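Local coordinates for 402AA LONG hypothetical molybdopterin biosynthesis MOEA protein (Pyrococcus horikoshii, PDB 1UZ5) that probably catalyses insertion of molybdenum into molybdopterin, using adenylyl-molybdopterin and molybdate and releasing AMP, a late step in molybdenum cofactor biosynthesis, at residues Ala12-Pro23 against Leu313-Ala322; Lys180-Asn190 against Gly220-Asp231. All coordinates share one frame; numbering follows the deposited sequence. Where two conformers were deposited one is given.

Interaction 1 (Ala12-Pro23 against Leu313-Ala322); sequences ALEVVQSFKISP and LLVVPLLLRA
A12 and L13 begin the contact against L314, whose CD2 lies close to the methyl of A12 and to CD2 of L13. The same L13 CD2 reaches L313 O, at 3.5 Å; four residues on from this carbonyl stands P317, which has no N-H to offer it, and here the helix of 313-322 is kinked. One turn later V16 occupies the middle of the contact. With its CG1 anti to the backbone N (chi1 177°), that methyl enters between the backbone and a side chain, 3.5 Å from L314 O and 3.8 Å from L318 CB.

In one of the two conformers deposited for R321, Q17 lays its aliphatic part across the guanidinium, Q17 CG being 3.5 Å from R321 NH2, while amide and guanidinium planes stand 36° apart. In this conformer P317 CB lies over one guanidinium face, offset from its centre, and a water sits at the edge, in plane, accepting from R321 NH2 and donating to L13 O at 2.9 Å. The water thus ties the two helices together where no direct hydrogen bond does.

F19 follows as the helix runs out, its CB 3.9 Å from L318 CD1. I21 then crosses L318 at about a right angle, and its CB packs 3.9 Å from A322 CB; a second water bridges I21 N to L318 O. P23 finishes the run with CD beside the carbonyl and methyl of A322.

The example shows two helices packed nearly parallel, the axes of segments 12-18 and 313-322 diverging by 28°. Beneath, V16, F19 and L314 rest on I289 of strand 288-292, F19 and I21 on P296 of strand 295-300, and I21 with L318 on V249 of strand 249-253, so the N-terminal helix and helix 304-322 share the cover of one sheet.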
loop_
_atom_site.group_PDB
_atom_site.type_symbol
_atom_site.label_atom_id
_atom_site.label_comp_id
_atom_site.label_asym_id
_atom_site.label_seq_id
_atom_site.Cartn_x
_atom_site.Cartn_y
_atom_site.Cartn_z
ATOM N N ALA A 12 -0.145 23.434 12.441
ATOM C CA ALA A 12 0.954 22.892 11.648
ATOM C C ALA A 12 0.411 21.829 10.695
ATOM O O ALA A 12 0.876 21.705 9.562
ATOM C CB ALA A 12 2.013 22.292 12.558
ATOM N N LEU A 13 -0.580 21.069 11.159
ATOM C CA LEU A 13 -1.185 20.030 10.331
ATOM C C LEU A 13 -1.969 20.663 9.187
ATOM O O LEU A 13 -1.905 20.198 8.048
ATOM C CB LEU A 13 -2.107 19.143 11.168
ATOM C CG LEU A 13 -1.416 18.240 12.191
ATOM C CD1 LEU A 13 -2.450 17.470 12.996
ATOM C CD2 LEU A 13 -0.486 17.282 11.463
ATOM N N GLU A 14 -2.705 21.728 9.494
ATOM C CA GLU A 14 -3.486 22.424 8.479
ATOM C C GLU A 14 -2.558 22.986 7.412
ATOM O O GLU A 14 -2.885 22.976 6.227
ATOM C CB GLU A 14 -4.297 23.555 9.114
ATOM C CG GLU A 14 -5.436 23.071 9.994
ATOM C CD GLU A 14 -6.116 24.201 10.748
ATOM O OE1 GLU A 14 -6.461 25.220 10.111
ATOM O OE2 GLU A 14 -6.309 24.068 11.976
ATOM N N VAL A 15 -1.394 23.467 7.838
ATOM C CA VAL A 15 -0.416 24.025 6.912
ATOM C C VAL A 15 0.083 22.968 5.930
ATOM O O VAL A 15 0.159 23.215 4.727
ATOM C CB VAL A 15 0.795 24.612 7.668
ATOM C CG1 VAL A 15 1.852 25.085 6.678
ATOM C CG2 VAL A 15 0.341 25.765 8.550
ATOM N N VAL A 16 0.431 21.793 6.440
ATOM C CA VAL A 16 0.915 20.724 5.570
ATOM C C VAL A 16 -0.194 20.317 4.609
ATOM O O VAL A 16 0.053 20.077 3.428
ATOM C CB VAL A 16 1.361 19.493 6.383
ATOM C CG1 VAL A 16 1.791 18.377 5.438
ATOM C CG2 VAL A 16 2.508 19.878 7.313
ATOM N N GLN A 17 -1.417 20.249 5.122
ATOM C CA GLN A 17 -2.562 19.888 4.297
ATOM C C GLN A 17 -2.685 20.874 3.144
ATOM O O GLN A 17 -3.131 20.514 2.056
ATOM C CB GLN A 17 -3.846 19.908 5.125
ATOM C CG GLN A 17 -3.851 18.924 6.279
ATOM C CD GLN A 17 -5.138 18.974 7.077
ATOM O OE1 GLN A 17 -6.221 18.757 6.538
ATOM N NE2 GLN A 17 -5.025 19.258 8.370
ATOM N N SER A 18 -2.278 22.118 3.383
ATOM C CA SER A 18 -2.355 23.143 2.348
ATOM C C SER A 18 -1.352 22.855 1.242
ATOM O O SER A 18 -1.479 23.375 0.132
ATOM C CB SER A 18 -2.082 24.533 2.932
ATOM O OG SER A 18 -0.694 24.815 2.966
ATOM N N PHE A 19 -0.343 22.043 1.545
ATOM C CA PHE A 19 0.655 21.697 0.539
ATOM C C PHE A 19 0.077 20.613 -0.351
ATOM O O PHE A 19 -0.795 19.851 0.065
ATOM C CB PHE A 19 1.945 21.160 1.172
ATOM C CG PHE A 19 2.641 22.135 2.076
ATOM C CD1 PHE A 19 2.602 23.503 1.818
ATOM C CD2 PHE A 19 3.364 21.678 3.174
ATOM C CE1 PHE A 19 3.272 24.405 2.645
ATOM C CE2 PHE A 19 4.039 22.570 4.006
ATOM C CZ PHE A 19 3.993 23.938 3.740
ATOM N N LYS A 20 0.566 20.538 -1.577
ATOM C CA LYS A 20 0.087 19.523 -2.489
ATOM C C LYS A 20 1.217 19.089 -3.401
ATOM O O LYS A 20 1.783 19.896 -4.135
ATOM C CB LYS A 20 -1.086 20.058 -3.312
ATOM C CG LYS A 20 -1.878 18.979 -4.032
ATOM C CD LYS A 20 -3.136 19.558 -4.661
ATOM C CE LYS A 20 -4.012 18.470 -5.263
ATOM N NZ LYS A 20 -5.282 19.029 -5.809
ATOM N N ILE A 21 1.556 17.810 -3.325
ATOM C CA ILE A 21 2.604 17.253 -4.160
ATOM C C ILE A 21 1.920 16.445 -5.253
ATOM O O ILE A 21 1.000 15.675 -4.981
ATOM C CB ILE A 21 3.528 16.298 -3.366
ATOM C CG1 ILE A 21 4.156 17.030 -2.176
ATOM C CG2 ILE A 21 4.607 15.741 -4.286
ATOM C CD1 ILE A 21 5.060 18.177 -2.563
ATOM N N SER A 22 2.356 16.641 -6.489
ATOM C CA SER A 22 1.804 15.899 -7.616
ATOM C C SER A 22 2.993 15.293 -8.333
ATOM O O SER A 22 3.577 15.908 -9.221
ATOM C CB SER A 22 1.025 16.823 -8.554
ATOM O OG SER A 22 -0.191 17.235 -7.951
ATOM N N PRO A 23 3.375 14.068 -7.940
ATOM C CA PRO A 23 4.509 13.359 -8.534
ATOM C C PRO A 23 4.276 12.969 -9.990
ATOM O O PRO A 23 5.223 12.702 -10.730
ATOM C CB PRO A 23 4.660 12.147 -7.623
ATOM C CG PRO A 23 3.235 11.829 -7.285
ATOM C CD PRO A 23 2.656 13.201 -6.986
ATOM N N LEU A 313 4.256 12.439 12.061
ATOM C CA LEU A 313 3.186 13.406 12.262
ATOM C C LEU A 313 3.039 14.454 11.171
ATOM O O LEU A 313 1.923 14.816 10.803
ATOM C CB LEU A 313 3.375 14.120 13.604
ATOM C CG LEU A 313 3.062 13.317 14.866
ATOM C CD1 LEU A 313 3.549 14.068 16.094
ATOM C CD2 LEU A 313 1.562 13.071 14.942
ATOM N N LEU A 314 4.162 14.926 10.639
ATOM C CA LEU A 314 4.136 15.988 9.636
ATOM C C LEU A 314 4.421 15.624 8.185
ATOM O O LEU A 314 3.730 16.089 7.279
ATOM C CB LEU A 314 5.114 17.093 10.044
ATOM C CG LEU A 314 5.021 17.640 11.473
ATOM C CD1 LEU A 314 6.109 18.677 11.687
ATOM C CD2 LEU A 314 3.648 18.248 11.712
ATOM N N VAL A 315 5.441 14.808 7.954
ATOM C CA VAL A 315 5.803 14.465 6.587
ATOM C C VAL A 315 5.008 13.315 5.978
ATOM O O VAL A 315 4.589 13.391 4.823
ATOM C CB VAL A 315 7.310 14.146 6.485
ATOM C CG1 VAL A 315 7.711 13.986 5.025
ATOM C CG2 VAL A 315 8.124 15.268 7.143
ATOM N N VAL A 316 4.795 12.260 6.753
ATOM C CA VAL A 316 4.069 11.100 6.261
ATOM C C VAL A 316 2.705 11.443 5.654
ATOM O O VAL A 316 2.409 11.032 4.535
ATOM C CB VAL A 316 3.924 10.040 7.376
ATOM C CG1 VAL A 316 3.025 8.901 6.919
ATOM C CG2 VAL A 316 5.309 9.488 7.730
ATOM N N PRO A 317 1.865 12.213 6.370
ATOM C CA PRO A 317 0.555 12.554 5.802
ATOM C C PRO A 317 0.671 13.192 4.411
ATOM O O PRO A 317 -0.133 12.914 3.519
ATOM C CB PRO A 317 -0.027 13.504 6.844
ATOM C CG PRO A 317 0.533 12.948 8.129
ATOM C CD PRO A 317 1.982 12.720 7.751
ATOM N N LEU A 318 1.679 14.040 4.233
ATOM C CA LEU A 318 1.908 14.708 2.957
ATOM C C LEU A 318 2.236 13.690 1.868
ATOM O O LEU A 318 1.676 13.728 0.773
ATOM C CB LEU A 318 3.065 15.704 3.079
ATOM C CG LEU A 318 3.469 16.457 1.808
ATOM C CD1 LEU A 318 2.299 17.292 1.307
ATOM C CD2 LEU A 318 4.670 17.347 2.095
ATOM N N LEU A 319 3.151 12.778 2.180
ATOM C CA LEU A 319 3.568 11.761 1.227
ATOM C C LEU A 319 2.435 10.796 0.878
ATOM O O LEU A 319 2.258 10.431 -0.281
ATOM C CB LEU A 319 4.771 10.994 1.787
ATOM C CG LEU A 319 5.943 11.913 2.152
ATOM C CD1 LEU A 319 7.132 11.097 2.644
ATOM C CD2 LEU A 319 6.334 12.738 0.932
ATOM N N LEU A 320 1.669 10.390 1.884
ATOM C CA LEU A 320 0.561 9.475 1.657
ATOM C C LEU A 320 -0.481 10.100 0.733
ATOM O O LEU A 320 -0.993 9.440 -0.169
ATOM C CB LEU A 320 -0.084 9.079 2.988
ATOM C CG LEU A 320 0.793 8.222 3.908
ATOM C CD1 LEU A 320 0.016 7.834 5.158
ATOM C CD2 LEU A 320 1.247 6.974 3.161
ATOM N N ARG A 321 -0.786 11.376 0.952
ATOM C CA ARG A 321 -1.765 12.070 0.124
ATOM C C ARG A 321 -1.288 12.157 -1.314
ATOM O O ARG A 321 -2.085 12.083 -2.244
ATOM C CB ARG A 321 -2.026 13.467 0.675
ATOM C CG ARG A 321 -2.802 13.463 1.978
ATOM C CD ARG A 321 -2.679 14.798 2.676
ATOM N NE ARG A 321 -3.296 14.726 3.999
ATOM C CZ ARG A 321 -2.932 15.464 5.043
ATOM N NH1 ARG A 321 -3.561 15.318 6.201
ATOM N NH2 ARG A 321 -1.939 16.338 4.936
ATOM N N ALA A 322 0.017 12.312 -1.498
ATOM C CA ALA A 322 0.582 12.385 -2.837
ATOM C C ALA A 322 0.429 11.035 -3.545
ATOM O O ALA A 322 0.461 10.961 -4.772
ATOM C CB ALA A 322 2.042 12.752 -2.760
HETATM O O HOH W 1 -1.313 17.421 7.460
HETATM O O HOH W 2 0.596 15.951 -1.386
#

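Interaction 2 (Lys180-Asn190 against Gly220-Asp231); sequences KPKVAVISTGN and GGEGIFMGVARD. With SO4 (sulfate ion), chain D.
I186 keeps its CG1 beside the backbone N (chi1 -67°), which brings I186 CG1 to 3.7 Å from M226 CB. M226 likewise holds its CG anti to the carbonyl carbon, and this places M226 CG 3.8 Å from A184 CB. The other branch of I186, CG2, packs 4.0 Å from A229 CB. A glycine in place of I186 would probably leave a gap between M226 and A229, with M226 freer to turn.

These side chains sit beside a beta bulge that interrupts an otherwise regular parallel pairing. V185 O accepts M226 N at 2.8 Å, yet S187 N bonds to G227 O, so M226 and G227 together stand opposite I186 and the register moves by one residue. G227, the second of the two bulged residues, has a positive phi, where a side chain would jam against the carbonyl of M226, and its N lies 3.7 Å above the centre of the F225 ring. On the face of V185, the ring of F225 presents its edge to S187 OG, which is itself hydrogen-bonded to D206.

At the far end N190 OD1 takes the backbone N of D231 at 2.8 Å from above its carbonyl plane, and lies 3.1 Å over the face of the R230 guanidinium. On the outer edge of strand 222-229, F225 N donates to O2 of a sulfate, probably from the crystallisation liquor, at 3.0 Å; R210 also bonds this ion.

The pair illustrates the beta-alpha-beta crossover: helix 208-219, which connects the strands, covers V183, V185 and F225, whereas helix 233-246 packs on A184, T188, M226 and A229. Strand 249-253 pairs along the other edge of strand 182-188.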
loop_
_atom_site.group_PDB
_atom_site.type_symbol
_atom_site.label_atom_id
_atom_site.label_comp_id
_atom_site.label_asym_id
_atom_site.label_seq_id
_atom_site.Cartn_x
_atom_site.Cartn_y
_atom_site.Cartn_z
ATOM N N LYS A 180 7.236 8.056 -8.056
ATOM C CA LYS A 180 7.617 8.177 -6.655
ATOM C C LYS A 180 7.976 9.608 -6.278
ATOM O O LYS A 180 8.839 10.221 -6.899
ATOM C CB LYS A 180 8.790 7.241 -6.348
ATOM C CG LYS A 180 8.447 5.769 -6.525
ATOM C CD LYS A 180 9.649 4.878 -6.282
ATOM C CE LYS A 180 9.272 3.410 -6.398
ATOM N NZ LYS A 180 10.448 2.526 -6.178
ATOM N N PRO A 181 7.292 10.163 -5.269
ATOM C CA PRO A 181 7.562 11.532 -4.815
ATOM C C PRO A 181 9.011 11.566 -4.324
ATOM O O PRO A 181 9.401 10.755 -3.484
ATOM C CB PRO A 181 6.578 11.716 -3.661
ATOM C CG PRO A 181 5.485 10.738 -3.966
ATOM C CD PRO A 181 6.246 9.541 -4.446
ATOM N N LYS A 182 9.808 12.485 -4.856
ATOM C CA LYS A 182 11.202 12.579 -4.455
ATOM C C LYS A 182 11.375 13.435 -3.211
ATOM O O LYS A 182 10.889 14.563 -3.148
ATOM C CB LYS A 182 12.044 13.158 -5.585
ATOM C CG LYS A 182 12.126 12.286 -6.817
ATOM C CD LYS A 182 12.999 12.951 -7.870
ATOM C CE LYS A 182 13.159 12.064 -9.096
ATOM N NZ LYS A 182 13.998 12.719 -10.136
ATOM N N VAL A 183 12.062 12.890 -2.216
ATOM C CA VAL A 183 12.314 13.627 -0.980
ATOM C C VAL A 183 13.820 13.744 -0.762
ATOM O O VAL A 183 14.502 12.740 -0.561
ATOM C CB VAL A 183 11.696 12.918 0.232
ATOM C CG1 VAL A 183 11.961 13.729 1.501
ATOM C CG2 VAL A 183 10.200 12.737 0.018
ATOM N N ALA A 184 14.335 14.969 -0.834
ATOM C CA ALA A 184 15.759 15.220 -0.629
ATOM C C ALA A 184 15.978 15.311 0.880
ATOM O O ALA A 184 15.332 16.115 1.562
ATOM C CB ALA A 184 16.167 16.526 -1.306
ATOM N N VAL A 185 16.885 14.483 1.391
ATOM C CA VAL A 185 17.166 14.438 2.822
ATOM C C VAL A 185 18.549 14.964 3.180
ATOM O O VAL A 185 19.541 14.617 2.538
ATOM C CB VAL A 185 17.043 13.001 3.355
ATOM C CG1 VAL A 185 17.390 12.965 4.845
ATOM C CG2 VAL A 185 15.627 12.479 3.111
ATOM N N ILE A 186 18.592 15.798 4.218
ATOM C CA ILE A 186 19.835 16.394 4.699
ATOM C C ILE A 186 20.024 16.177 6.207
ATOM O O ILE A 186 19.069 16.272 6.974
ATOM C CB ILE A 186 19.848 17.924 4.440
ATOM C CG1 ILE A 186 19.890 18.199 2.936
ATOM C CG2 ILE A 186 21.044 18.574 5.150
ATOM C CD1 ILE A 186 19.578 19.649 2.570
ATOM N N SER A 187 21.255 15.872 6.616
ATOM C CA SER A 187 21.579 15.706 8.039
ATOM C C SER A 187 22.488 16.878 8.424
ATOM O O SER A 187 23.474 17.151 7.737
ATOM C CB SER A 187 22.310 14.381 8.290
ATOM O OG SER A 187 21.421 13.281 8.174
ATOM N N THR A 188 22.157 17.578 9.504
ATOM C CA THR A 188 22.969 18.724 9.922
ATOM C C THR A 188 23.590 18.552 11.306
ATOM O O THR A 188 22.933 18.103 12.245
ATOM C CB THR A 188 22.144 20.031 9.930
ATOM O OG1 THR A 188 21.103 19.938 10.908
ATOM C CG2 THR A 188 21.527 20.281 8.563
ATOM N N GLY A 189 24.861 18.921 11.417
ATOM C CA GLY A 189 25.566 18.812 12.682
ATOM C C GLY A 189 27.063 18.767 12.458
ATOM O O GLY A 189 27.545 18.034 11.589
ATOM N N ASN A 190 27.810 19.546 13.235
ATOM C CA ASN A 190 29.260 19.570 13.090
ATOM C C ASN A 190 29.901 18.272 13.559
ATOM O O ASN A 190 31.045 17.975 13.214
ATOM C CB ASN A 190 29.859 20.750 13.862
ATOM C CG ASN A 190 29.374 22.087 13.344
ATOM O OD1 ASN A 190 29.272 22.297 12.131
ATOM N ND2 ASN A 190 29.080 23.004 14.259
ATOM N N GLY A 220 6.701 4.388 -0.250
ATOM C CA GLY A 220 6.379 4.612 -1.651
ATOM C C GLY A 220 7.056 5.777 -2.346
ATOM O O GLY A 220 6.830 6.008 -3.536
ATOM N N GLY A 221 7.882 6.523 -1.622
ATOM C CA GLY A 221 8.563 7.642 -2.245
ATOM C C GLY A 221 9.986 7.271 -2.609
ATOM O O GLY A 221 10.371 6.102 -2.550
ATOM N N GLU A 222 10.768 8.264 -3.014
ATOM C CA GLU A 222 12.165 8.032 -3.341
ATOM C C GLU A 222 13.020 8.932 -2.452
ATOM O O GLU A 222 13.058 10.151 -2.641
ATOM C CB GLU A 222 12.463 8.353 -4.801
ATOM C CG GLU A 222 13.893 7.985 -5.187
ATOM C CD GLU A 222 14.298 8.519 -6.546
ATOM O OE1 GLU A 222 13.426 8.622 -7.435
ATOM O OE2 GLU A 222 15.497 8.822 -6.730
ATOM N N GLY A 223 13.689 8.327 -1.477
ATOM C CA GLY A 223 14.534 9.091 -0.581
ATOM C C GLY A 223 15.894 9.309 -1.207
ATOM O O GLY A 223 16.576 8.354 -1.579
ATOM N N ILE A 224 16.284 10.569 -1.346
ATOM C CA ILE A 224 17.577 10.897 -1.927
ATOM C C ILE A 224 18.422 11.584 -0.852
ATOM O O ILE A 224 18.110 12.696 -0.424
ATOM C CB ILE A 224 17.415 11.835 -3.132
ATOM C CG1 ILE A 224 16.492 11.177 -4.168
ATOM C CG2 ILE A 224 18.783 12.131 -3.753
ATOM C CD1 ILE A 224 16.096 12.092 -5.312
ATOM N N PHE A 225 19.481 10.914 -0.412
ATOM C CA PHE A 225 20.345 11.467 0.626
ATOM C C PHE A 225 21.312 12.495 0.053
ATOM O O PHE A 225 22.229 12.156 -0.693
ATOM C CB PHE A 225 21.118 10.344 1.329
ATOM C CG PHE A 225 21.859 10.796 2.560
ATOM C CD1 PHE A 225 21.256 11.657 3.475
ATOM C CD2 PHE A 225 23.155 10.354 2.811
ATOM C CE1 PHE A 225 21.934 12.078 4.625
ATOM C CE2 PHE A 225 23.842 10.766 3.956
ATOM C CZ PHE A 225 23.227 11.630 4.864
ATOM N N MET A 226 21.092 13.755 0.408
ATOM C CA MET A 226 21.927 14.856 -0.063
ATOM C C MET A 226 23.268 14.921 0.661
ATOM O O MET A 226 24.214 15.540 0.176
ATOM C CB MET A 226 21.192 16.181 0.126
ATOM C CG MET A 226 19.869 16.260 -0.615
ATOM S SD MET A 226 20.092 15.862 -2.351
ATOM C CE MET A 226 21.149 17.225 -2.875
ATOM N N GLY A 227 23.348 14.292 1.826
ATOM C CA GLY A 227 24.591 14.315 2.575
ATOM C C GLY A 227 24.506 15.072 3.890
ATOM O O GLY A 227 23.425 15.426 4.364
ATOM N N VAL A 228 25.669 15.330 4.476
ATOM C CA VAL A 228 25.762 16.022 5.753
ATOM C C VAL A 228 26.144 17.493 5.615
ATOM O O VAL A 228 27.090 17.830 4.915
ATOM C CB VAL A 228 26.817 15.326 6.652
ATOM C CG1 VAL A 228 27.011 16.111 7.945
ATOM C CG2 VAL A 228 26.379 13.899 6.947
ATOM N N ALA A 229 25.416 18.366 6.300
ATOM C CA ALA A 229 25.720 19.793 6.265
ATOM C C ALA A 229 26.280 20.277 7.611
ATOM O O ALA A 229 25.752 19.934 8.672
ATOM C CB ALA A 229 24.468 20.586 5.925
ATOM N N ARG A 230 27.350 21.067 7.566
ATOM C CA ARG A 230 27.930 21.626 8.786
ATOM C C ARG A 230 26.891 22.586 9.354
ATOM O O ARG A 230 26.050 23.104 8.617
ATOM C CB ARG A 230 29.213 22.396 8.466
ATOM C CG ARG A 230 30.394 21.526 8.066
ATOM C CD ARG A 230 31.090 20.947 9.286
ATOM N NE ARG A 230 31.696 21.991 10.112
ATOM C CZ ARG A 230 32.326 21.769 11.264
ATOM N NH1 ARG A 230 32.439 20.535 11.737
ATOM N NH2 ARG A 230 32.844 22.784 11.944
ATOM N N ASP A 231 26.939 22.830 10.658
ATOM C CA ASP A 231 25.976 23.733 11.271
ATOM C C ASP A 231 26.338 25.209 11.080
ATOM O O ASP A 231 26.561 25.931 12.050
ATOM C CB ASP A 231 25.828 23.417 12.763
ATOM C CG ASP A 231 24.682 24.177 13.409
ATOM O OD1 ASP A 231 23.548 24.088 12.895
ATOM O OD2 ASP A 231 24.911 24.857 14.431
HETATM S S SO4 D . 20.622 7.225 -1.151
HETATM O O1 SO4 D . 19.169 6.921 -0.520
HETATM O O2 SO4 D . 20.474 8.509 -1.813
HETATM O O3 SO4 D . 21.527 7.231 -0.201
HETATM O O4 SO4 D . 20.774 6.201 -2.146
HETATM O O HOH W 3 10.840 9.302 -8.655
HETATM O O HOH W 4 12.539 4.337 -4.090
#

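In the fold
Interaction 2 is nested in sequence within the long loop closed by interaction 1, and their centres lie about 17 Å apart on the same side of the chain's centre. The two meet directly: L319 of helix 304-322 packs on V183, and P23 and A322 both touch P181. Strand 249-253 also joins them, pairing with strand 182-188 while its V249 receives I21 and L318. Strand 222-229 of interaction 2 is outermost, within this chain, in the six-stranded sheet of the probable molybdopterin-binding domain, and interaction 1 brings the N-terminal helix onto that domain. An N-terminal segment and a helix some 290 residues further on thus meet on a single alpha/beta core.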